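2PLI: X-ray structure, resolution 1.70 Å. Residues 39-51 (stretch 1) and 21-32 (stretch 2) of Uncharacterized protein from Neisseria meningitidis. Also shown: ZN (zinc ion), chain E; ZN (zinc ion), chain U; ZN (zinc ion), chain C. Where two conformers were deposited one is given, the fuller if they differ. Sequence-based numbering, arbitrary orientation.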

ATOM      1  N   TYR A  39       7.091  11.186 -10.593  1.00 13.20           N
ATOM      2  CA  TYR A  39       6.793  12.460 -10.020  1.00 13.74           C
ATOM      3  C   TYR A  39       7.719  12.768  -8.879  1.00 15.50           C
ATOM      4  O   TYR A  39       8.155  11.898  -8.135  1.00 15.37           O
ATOM      5  CB  TYR A  39       5.389  12.467  -9.470  1.00 13.63           C
ATOM      6  CG  TYR A  39       4.283  12.211 -10.453  1.00 13.04           C
ATOM      7  CD1 TYR A  39       4.261  12.795 -11.700  1.00 12.58           C
ATOM      8  CD2 TYR A  39       3.190  11.432 -10.096  1.00 15.09           C
ATOM      9  CE1 TYR A  39       3.208  12.589 -12.575  1.00 11.74           C
ATOM     10  CE2 TYR A  39       2.145  11.248 -10.950  1.00 14.26           C
ATOM     11  CZ  TYR A  39       2.161  11.795 -12.203  1.00 12.93           C
ATOM     12  OH  TYR A  39       1.073  11.564 -13.025  1.00 12.29           O
ATOM     13  N   SER A  40       7.998  14.047  -8.735  1.00 18.46           N
ATOM     14  CA  SER A  40       8.904  14.480  -7.713  1.00 20.67           C
ATOM     15  C   SER A  40       8.612  15.951  -7.540  1.00 21.86           C
ATOM     16  O   SER A  40       8.364  16.649  -8.509  1.00 22.44           O
ATOM     17  CB  SER A  40      10.332  14.209  -8.194  1.00 21.67           C
ATOM     18  OG  SER A  40      11.271  15.024  -7.569  1.00 24.84           O
ATOM     19  N   SER A  41       8.606  16.409  -6.299  1.00 22.95           N
ATOM     20  CA  SER A  41       8.446  17.823  -6.024  1.00 22.91           C
ATOM     21  C   SER A  41       9.453  18.199  -4.970  1.00 24.14           C
ATOM     22  O   SER A  41       9.845  17.382  -4.141  1.00 24.36           O
ATOM     23  CB  SER A  41       7.021  18.116  -5.548  1.00 23.48           C
ATOM     24  OG  SER A  41       6.865  19.471  -5.153  1.00 20.11           O
ATOM     25  N   GLU A  42       9.907  19.435  -5.039  1.00 25.14           N
ATOM     26  CA  GLU A  42      10.719  19.964  -3.986  1.00 26.22           C
ATOM     27  C   GLU A  42       9.841  20.329  -2.793  1.00 26.51           C
ATOM     28  O   GLU A  42      10.310  20.312  -1.655  1.00 27.88           O
ATOM     29  CB  GLU A  42      11.468  21.181  -4.512  1.00 26.61           C
ATOM     30  CG  GLU A  42      12.507  20.811  -5.546  1.00 26.69           C
ATOM     31  CD  GLU A  42      13.738  20.183  -4.919  1.00 27.83           C
ATOM     32  OE1 GLU A  42      14.114  20.578  -3.794  1.00 28.00           O
ATOM     33  OE2 GLU A  42      14.344  19.315  -5.568  1.00 28.72           O
ATOM     34  N   GLU A  43       8.578  20.655  -3.060  1.00 25.89           N
ATOM     35  CA  GLU A  43       7.708  21.301  -2.082  1.00 25.23           C
ATOM     36  C   GLU A  43       6.434  20.513  -1.740  1.00 25.06           C
ATOM     37  O   GLU A  43       5.671  20.954  -0.867  1.00 26.04           O
ATOM     38  CB  GLU A  43       7.323  22.698  -2.597  1.00 26.27           C
ATOM     39  CG  GLU A  43       6.242  22.687  -3.690  1.00 26.85           C
ATOM     40  CD  GLU A  43       6.125  23.985  -4.495  1.00 27.20           C
ATOM     41  OE1 GLU A  43       6.904  24.939  -4.271  1.00 29.51           O
ATOM     42  OE2 GLU A  43       5.220  24.040  -5.365  1.00 30.71           O
ATOM     43  N   ALA A  44       6.188  19.404  -2.450  1.00 22.25           N
ATOM     44  CA  ALA A  44       5.017  18.541  -2.213  1.00 21.10           C
ATOM     45  C   ALA A  44       5.450  17.132  -1.863  1.00 17.99           C
ATOM     46  O   ALA A  44       6.364  16.591  -2.468  1.00 19.63           O
ATOM     47  CB  ALA A  44       4.114  18.494  -3.443  1.00 20.85           C
ATOM     48  N   ASP A  45       4.737  16.524  -0.935  1.00 13.70           N
ATOM     49  CA  ASP A  45       4.971  15.130  -0.570  1.00 11.53           C
ATOM     50  C   ASP A  45       3.830  14.152  -0.874  1.00  9.71           C
ATOM     51  O   ASP A  45       4.009  12.913  -0.827  1.00  8.39           O
ATOM     52  CB  ASP A  45       5.205  15.059   0.897  1.00 11.35           C
ATOM     53  CG  ASP A  45       5.742  13.751   1.276  1.00 15.98           C
ATOM     54  OD1 ASP A  45       6.630  13.229   0.501  1.00 20.59           O
ATOM     55  OD2 ASP A  45       5.254  13.200   2.289  1.00 26.94           O
ATOM     56  N   THR A  46       2.663  14.725  -1.164  1.00  7.92           N
ATOM     57  CA  THR A  46       1.459  13.953  -1.469  1.00  7.36           C
ATOM     58  C   THR A  46       0.915  14.316  -2.855  1.00  6.52           C
ATOM     59  O   THR A  46       1.229  15.368  -3.445  1.00  6.03           O
ATOM     60  CB  THR A  46       0.335  14.195  -0.454  1.00  7.83           C
ATOM     61  OG1 THR A  46      -0.166  15.547  -0.591  1.00  7.01           O
ATOM     62  CG2 THR A  46       0.781  13.945   0.997  1.00  7.18           C
ATOM     63  N   ILE A  47       0.022  13.461  -3.351  1.00  5.16           N
ATOM     64  CA  ILE A  47      -0.522  13.704  -4.687  1.00  4.92           C
ATOM     65  C   ILE A  47      -1.399  14.957  -4.671  1.00  4.95           C
ATOM     66  O   ILE A  47      -1.396  15.714  -5.623  1.00  5.30           O
ATOM     67  CB  ILE A  47      -1.233  12.464  -5.212  1.00  5.63           C
ATOM     68  CG1 ILE A  47      -1.634  12.616  -6.685  1.00  5.54           C
ATOM     69  CG2 ILE A  47      -2.431  12.119  -4.335  1.00  5.20           C
ATOM     70  CD1 ILE A  47      -0.500  12.971  -7.650  1.00  7.08           C
ATOM     71  N   GLY A  48      -2.147  15.182  -3.589  1.00  4.97           N
ATOM     72  CA  GLY A  48      -2.936  16.415  -3.447  1.00  5.82           C
ATOM     73  C   GLY A  48      -2.039  17.647  -3.505  1.00  5.58           C
ATOM     74  O   GLY A  48      -2.351  18.658  -4.150  1.00  3.92           O
ATOM     75  N   GLY A  49      -0.910  17.586  -2.792  1.00  5.62           N
ATOM     76  CA  GLY A  49       0.088  18.646  -2.842  1.00  6.49           C
ATOM     77  C   GLY A  49       0.631  18.903  -4.224  1.00  5.60           C
ATOM     78  O   GLY A  49       0.831  20.073  -4.617  1.00  6.15           O
ATOM     79  N   LEU A  50       0.878  17.837  -4.976  1.00  5.08           N
ATOM     80  CA  LEU A  50       1.364  17.960  -6.321  1.00  5.75           C
ATOM     81  C   LEU A  50       0.329  18.589  -7.259  1.00  5.42           C
ATOM     82  O   LEU A  50       0.658  19.448  -8.079  1.00  5.28           O
ATOM     83  CB  LEU A  50       1.813  16.596  -6.823  1.00  6.66           C
ATOM     84  CG  LEU A  50       2.629  16.602  -8.094  1.00  9.05           C
ATOM     85  CD1 LEU A  50       4.021  17.205  -7.893  1.00 12.13           C
ATOM     86  CD2 LEU A  50       2.788  15.193  -8.573  1.00  8.67           C
ATOM     87  N   VAL A  51      -0.927  18.176  -7.125  1.00  4.97           N
ATOM     88  CA  VAL A  51      -2.018  18.802  -7.887  1.00  5.04           C
ATOM     89  C   VAL A  51      -2.111  20.278  -7.584  1.00  3.94           C
ATOM     90  O   VAL A  51      -2.255  21.088  -8.479  1.00  6.22           O
ATOM     91  CB  VAL A  51      -3.319  18.087  -7.634  1.00  4.73           C
ATOM     92  CG1 VAL A  51      -4.479  18.879  -8.161  1.00  4.15           C
ATOM     93  CG2 VAL A  51      -3.255  16.671  -8.311  1.00  4.30           C
TER
HETATM   94 ZN    ZN E 703       7.343  11.295   1.396  1.00 21.35          ZN
HETATM   95 ZN    ZN U 702       3.398   6.895   4.961  1.00 10.19          ZN
HETATM   96 ZN    ZN C 712      16.253  18.904  -4.372  1.00 41.61          ZN
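Stretch 2 (21-32) RIHAATEIEDIN

Ile28 forms the apolar centre of the contact, with more of its surface covered by the other stretch than any other residue. Its CA-to-CB bond points sideways, but the m, t rotamer carries the end of the side chain toward stretch 1, where CD1 lies 4.1 Å from both Ala44 CB and Leu50 CB. The other branch, Ile28 CG2, packs 3.7 Å from Tyr39 CB. One turn of backbone further on, Ile31 extends this apolar patch: its CG1 lies 3.9 Å from Ile47 CB, and its CG2 meets the edge of the Tyr39 ring, 3.8 Å from CE2. Ile47 also reaches back to the strand of stretch 2, placing CG2 3.9 Å from Ile22 CG2.

Around this apolar patch, stretch 2 runs from the end of a strand (residues 21-23) through a type I turn, His23 to Thr26, into a helix that begins at Ile28. The turn is held by Thr26, whose N and OG1 both donate to His23 O, at 3.1 and 2.8 Å. Stretch 1 is a loop, extended at Tyr39 to Ser41 but bent at Glu42 and Glu43 and again at Asp45, that enters its own helix at Ile47. The two helices, 28-32 and 47-51, are nearly perpendicular, with N-to-C directions 94° apart and a closest axial approach of 10.3 Å.

Their N-terminal ends are tied together by the backbone. Thr46 and Glu27, each at an N-cap position, form a single beta bridge with their CA atoms 4.2 Å apart. Flanking it, Ile28 N donates to Asp45 O (2.9 Å) in an almost linear hydrogen bond, and Ile47 N donates to Thr26 O (2.9 Å). A third bond, from Gly48 N to Ala24 O (2.9 Å), draws the start of the second helix onto the turn. The approach is close enough that a CB on Gly48 would lie 2.8 Å from Ala24 CB, a clash that glycine avoids. Thr46 OG1 caps its own helix by accepting from Gly49 N at 3.1 Å.

At the far end of the contact, Asn32 pairs with the backbone of Tyr39: Tyr39 N donates to Asn32 OD1 (3.0 Å) and Asn32 ND2 to Tyr39 O (2.9 Å), so the carboxamide satisfies both main-chain groups.

The polar edge on the other flank includes metal and water. Asp45 OD1 binds ZN (chain E) at 2.2 Å, and water 2, 2.1 Å from the same ion, lies 2.7 Å from Glu27 OE1, within hydrogen-bonding distance, linking the two stretches through the metal and its water. Glu27 OE2 binds ZN (chain U) at 2.0 Å.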

ATOM      1  N   ARG A  21      -9.932   6.168  -7.954  1.00  2.00           N
ATOM      2  CA  ARG A  21     -10.250   7.212  -7.006  1.00  3.37           C
ATOM      3  C   ARG A  21      -9.119   7.260  -6.002  1.00  2.38           C
ATOM      4  O   ARG A  21      -8.773   6.209  -5.417  1.00  3.03           O
ATOM      5  CB  ARG A  21     -11.568   6.927  -6.298  1.00  3.49           C
ATOM      6  CG  ARG A  21     -11.961   8.115  -5.409  1.00  6.42           C
ATOM      7  CD  ARG A  21     -13.268   7.851  -4.648  1.00  9.08           C
ATOM      8  NE  ARG A  21     -14.380   7.551  -5.517  1.00 15.43           N
ATOM      9  CZ  ARG A  21     -14.960   6.352  -5.624  1.00 18.52           C
ATOM     10  NH1 ARG A  21     -14.536   5.301  -4.907  1.00 19.80           N
ATOM     11  NH2 ARG A  21     -15.968   6.196  -6.462  1.00 18.06           N
ATOM     12  N   ILE A  22      -8.523   8.437  -5.820  1.00  2.07           N
ATOM     13  CA  ILE A  22      -7.284   8.527  -5.040  1.00  2.17           C
ATOM     14  C   ILE A  22      -7.422   9.518  -3.873  1.00  2.09           C
ATOM     15  O   ILE A  22      -7.803  10.674  -4.070  1.00  2.00           O
ATOM     16  CB  ILE A  22      -6.106   8.996  -5.959  1.00  2.40           C
ATOM     17  CG1 ILE A  22      -5.923   8.044  -7.143  1.00  4.22           C
ATOM     18  CG2 ILE A  22      -4.787   9.105  -5.167  1.00  2.15           C
ATOM     19  CD1 ILE A  22      -4.790   8.410  -8.103  1.00  3.73           C
ATOM     20  N   HIS A  23      -7.083   9.052  -2.675  0.50  2.00           N
ATOM     21  CA  HIS A  23      -7.020   9.906  -1.498  0.50  2.21           C
ATOM     22  C   HIS A  23      -5.922  10.913  -1.740  0.50  2.00           C
ATOM     23  O   HIS A  23      -4.801  10.561  -2.059  0.50  2.00           O
ATOM     24  CB  HIS A  23      -6.689   9.110  -0.237  0.50  2.00           C
ATOM     25  CG  HIS A  23      -7.787   8.217   0.230  0.50  2.00           C
ATOM     26  ND1 HIS A  23      -7.813   7.683   1.502  0.50  5.22           N
ATOM     27  CD2 HIS A  23      -8.877   7.730  -0.405  0.50  3.84           C
ATOM     28  CE1 HIS A  23      -8.882   6.917   1.629  0.50  2.51           C
ATOM     29  NE2 HIS A  23      -9.543   6.935   0.492  0.50  4.91           N
ATOM     30  N   ALA A  24      -6.234  12.183  -1.532  1.00  2.25           N
ATOM     31  CA  ALA A  24      -5.229  13.215  -1.748  1.00  2.60           C
ATOM     32  C   ALA A  24      -3.966  13.101  -0.896  1.00  2.90           C
ATOM     33  O   ALA A  24      -2.912  13.638  -1.278  1.00  4.80           O
ATOM     34  CB  ALA A  24      -5.853  14.601  -1.565  1.00  3.94           C
ATOM     35  N   ALA A  25      -4.113  12.488   0.263  1.00  2.01           N
ATOM     36  CA  ALA A  25      -3.008  12.338   1.197  1.00  3.41           C
ATOM     37  C   ALA A  25      -2.025  11.214   0.820  1.00  2.89           C
ATOM     38  O   ALA A  25      -0.952  11.089   1.452  1.00  4.45           O
ATOM     39  CB  ALA A  25      -3.576  12.146   2.574  1.00  4.83           C
ATOM     40  N   THR A  26      -2.309  10.506  -0.282  1.00  3.10           N
ATOM     41  CA  THR A  26      -1.433   9.426  -0.779  1.00  3.32           C
ATOM     42  C   THR A  26      -0.042  10.016  -1.110  1.00  3.15           C
ATOM     43  O   THR A  26       0.071  11.044  -1.765  1.00  3.07           O
ATOM     44  CB  THR A  26      -2.000   8.751  -2.008  1.00  3.42           C
ATOM     45  OG1 THR A  26      -3.305   8.241  -1.733  1.00  2.00           O
ATOM     46  CG2 THR A  26      -1.066   7.618  -2.447  1.00  4.71           C
ATOM     47  N   GLU A  27       0.998   9.378  -0.602  1.00  4.01           N
ATOM     48  CA  GLU A  27       2.346   9.875  -0.788  1.00  4.26           C
ATOM     49  C   GLU A  27       2.774   9.697  -2.225  1.00  5.15           C
ATOM     50  O   GLU A  27       2.490   8.668  -2.882  1.00  4.90           O
ATOM     51  CB  GLU A  27       3.280   9.173   0.210  1.00  4.35           C
ATOM     52  CG  GLU A  27       2.945   9.592   1.635  1.00  7.20           C
ATOM     53  CD  GLU A  27       3.492   8.678   2.719  1.00  6.49           C
ATOM     54  OE1 GLU A  27       4.698   8.395   2.755  1.00  3.04           O
ATOM     55  OE2 GLU A  27       2.743   8.193   3.630  1.00  9.37           O
ATOM     56  N   ILE A  28       3.491  10.755  -2.661  1.00  5.72           N
ATOM     57  CA  ILE A  28       3.916  10.743  -4.068  1.00  6.11           C
ATOM     58  C   ILE A  28       4.686   9.479  -4.425  1.00  5.40           C
ATOM     59  O   ILE A  28       4.489   8.931  -5.499  1.00  5.38           O
ATOM     60  CB  ILE A  28       4.728  12.033  -4.396  1.00  6.68           C
ATOM     61  CG1 ILE A  28       3.829  13.264  -4.321  1.00  9.80           C
ATOM     62  CG2 ILE A  28       5.356  11.907  -5.788  1.00  7.42           C
ATOM     63  CD1 ILE A  28       4.617  14.603  -4.528  1.00  8.54           C
ATOM     64  N   GLU A  29       5.518   8.959  -3.507  1.00  5.92           N
ATOM     65  CA  GLU A  29       6.260   7.737  -3.807  1.00  5.90           C
ATOM     66  C   GLU A  29       5.367   6.530  -4.015  1.00  5.50           C
ATOM     67  O   GLU A  29       5.663   5.668  -4.817  1.00  6.43           O
ATOM     68  CB  GLU A  29       7.268   7.417  -2.717  1.00  6.08           C
ATOM     69  CG  GLU A  29       8.271   8.510  -2.491  1.00  6.82           C
ATOM     70  CD  GLU A  29       7.888   9.515  -1.453  1.00  8.16           C
ATOM     71  OE1 GLU A  29       6.710   9.705  -1.119  1.00  7.72           O
ATOM     72  OE2 GLU A  29       8.823  10.141  -0.927  1.00 12.47           O
ATOM     73  N   ASP A  30       4.261   6.489  -3.293  1.00  4.15           N
ATOM     74  CA  ASP A  30       3.305   5.409  -3.460  1.00  5.28           C
ATOM     75  C   ASP A  30       2.495   5.517  -4.748  1.00  4.76           C
ATOM     76  O   ASP A  30       2.162   4.492  -5.405  1.00  5.22           O
ATOM     77  CB  ASP A  30       2.458   5.269  -2.214  1.00  4.81           C
ATOM     78  CG  ASP A  30       3.321   4.912  -0.986  1.00  6.97           C
ATOM     79  OD1 ASP A  30       4.215   4.033  -1.081  1.00 10.46           O
ATOM     80  OD2 ASP A  30       3.176   5.595   0.049  1.00  8.69           O
ATOM     81  N   ILE A  31       2.224   6.726  -5.277  1.00  4.55           N
ATOM     82  CA  ILE A  31       1.694   6.992  -6.605  1.00  3.80           C
ATOM     83  C   ILE A  31       2.671   6.461  -7.649  1.00  4.88           C
ATOM     84  O   ILE A  31       2.297   5.779  -8.580  1.00  4.54           O
ATOM     85  CB  ILE A  31       1.476   8.507  -6.803  1.00  3.75           C
ATOM     86  CG1 ILE A  31       0.367   9.012  -5.840  1.00  3.80           C
ATOM     87  CG2 ILE A  31       1.148   8.822  -8.259  1.00  4.79           C
ATOM     88  CD1 ILE A  31      -1.085   8.555  -6.149  1.00  6.70           C
ATOM     89  N   ASN A  32       3.951   6.721  -7.429  1.00  4.29           N
ATOM     90  CA  ASN A  32       4.942   6.337  -8.423  1.00  5.35           C
ATOM     91  C   ASN A  32       5.049   4.832  -8.567  1.00  5.17           C
ATOM     92  O   ASN A  32       5.158   4.310  -9.671  1.00  6.03           O
ATOM     93  CB  ASN A  32       6.304   6.955  -8.092  1.00  6.10           C
ATOM     94  CG  ASN A  32       6.364   8.449  -8.411  1.00  6.36           C
ATOM     95  OD1 ASN A  32       5.579   8.988  -9.198  1.00  6.51           O
ATOM     96  ND2 ASN A  32       7.349   9.110  -7.833  1.00  7.16           N
TER
HETATM   97  O   HOH W   1      -2.583  16.166   0.725  1.00 22.93           O
HETATM   98  O   HOH W   2       7.158   9.370   2.255  1.00 13.75           O
HETATM   99  O   HOH W   3      17.378  20.906  -4.613  1.00 43.38           O
HETATM  100  O   HOH W   4      15.430  17.541  -5.755  1.00 27.43           O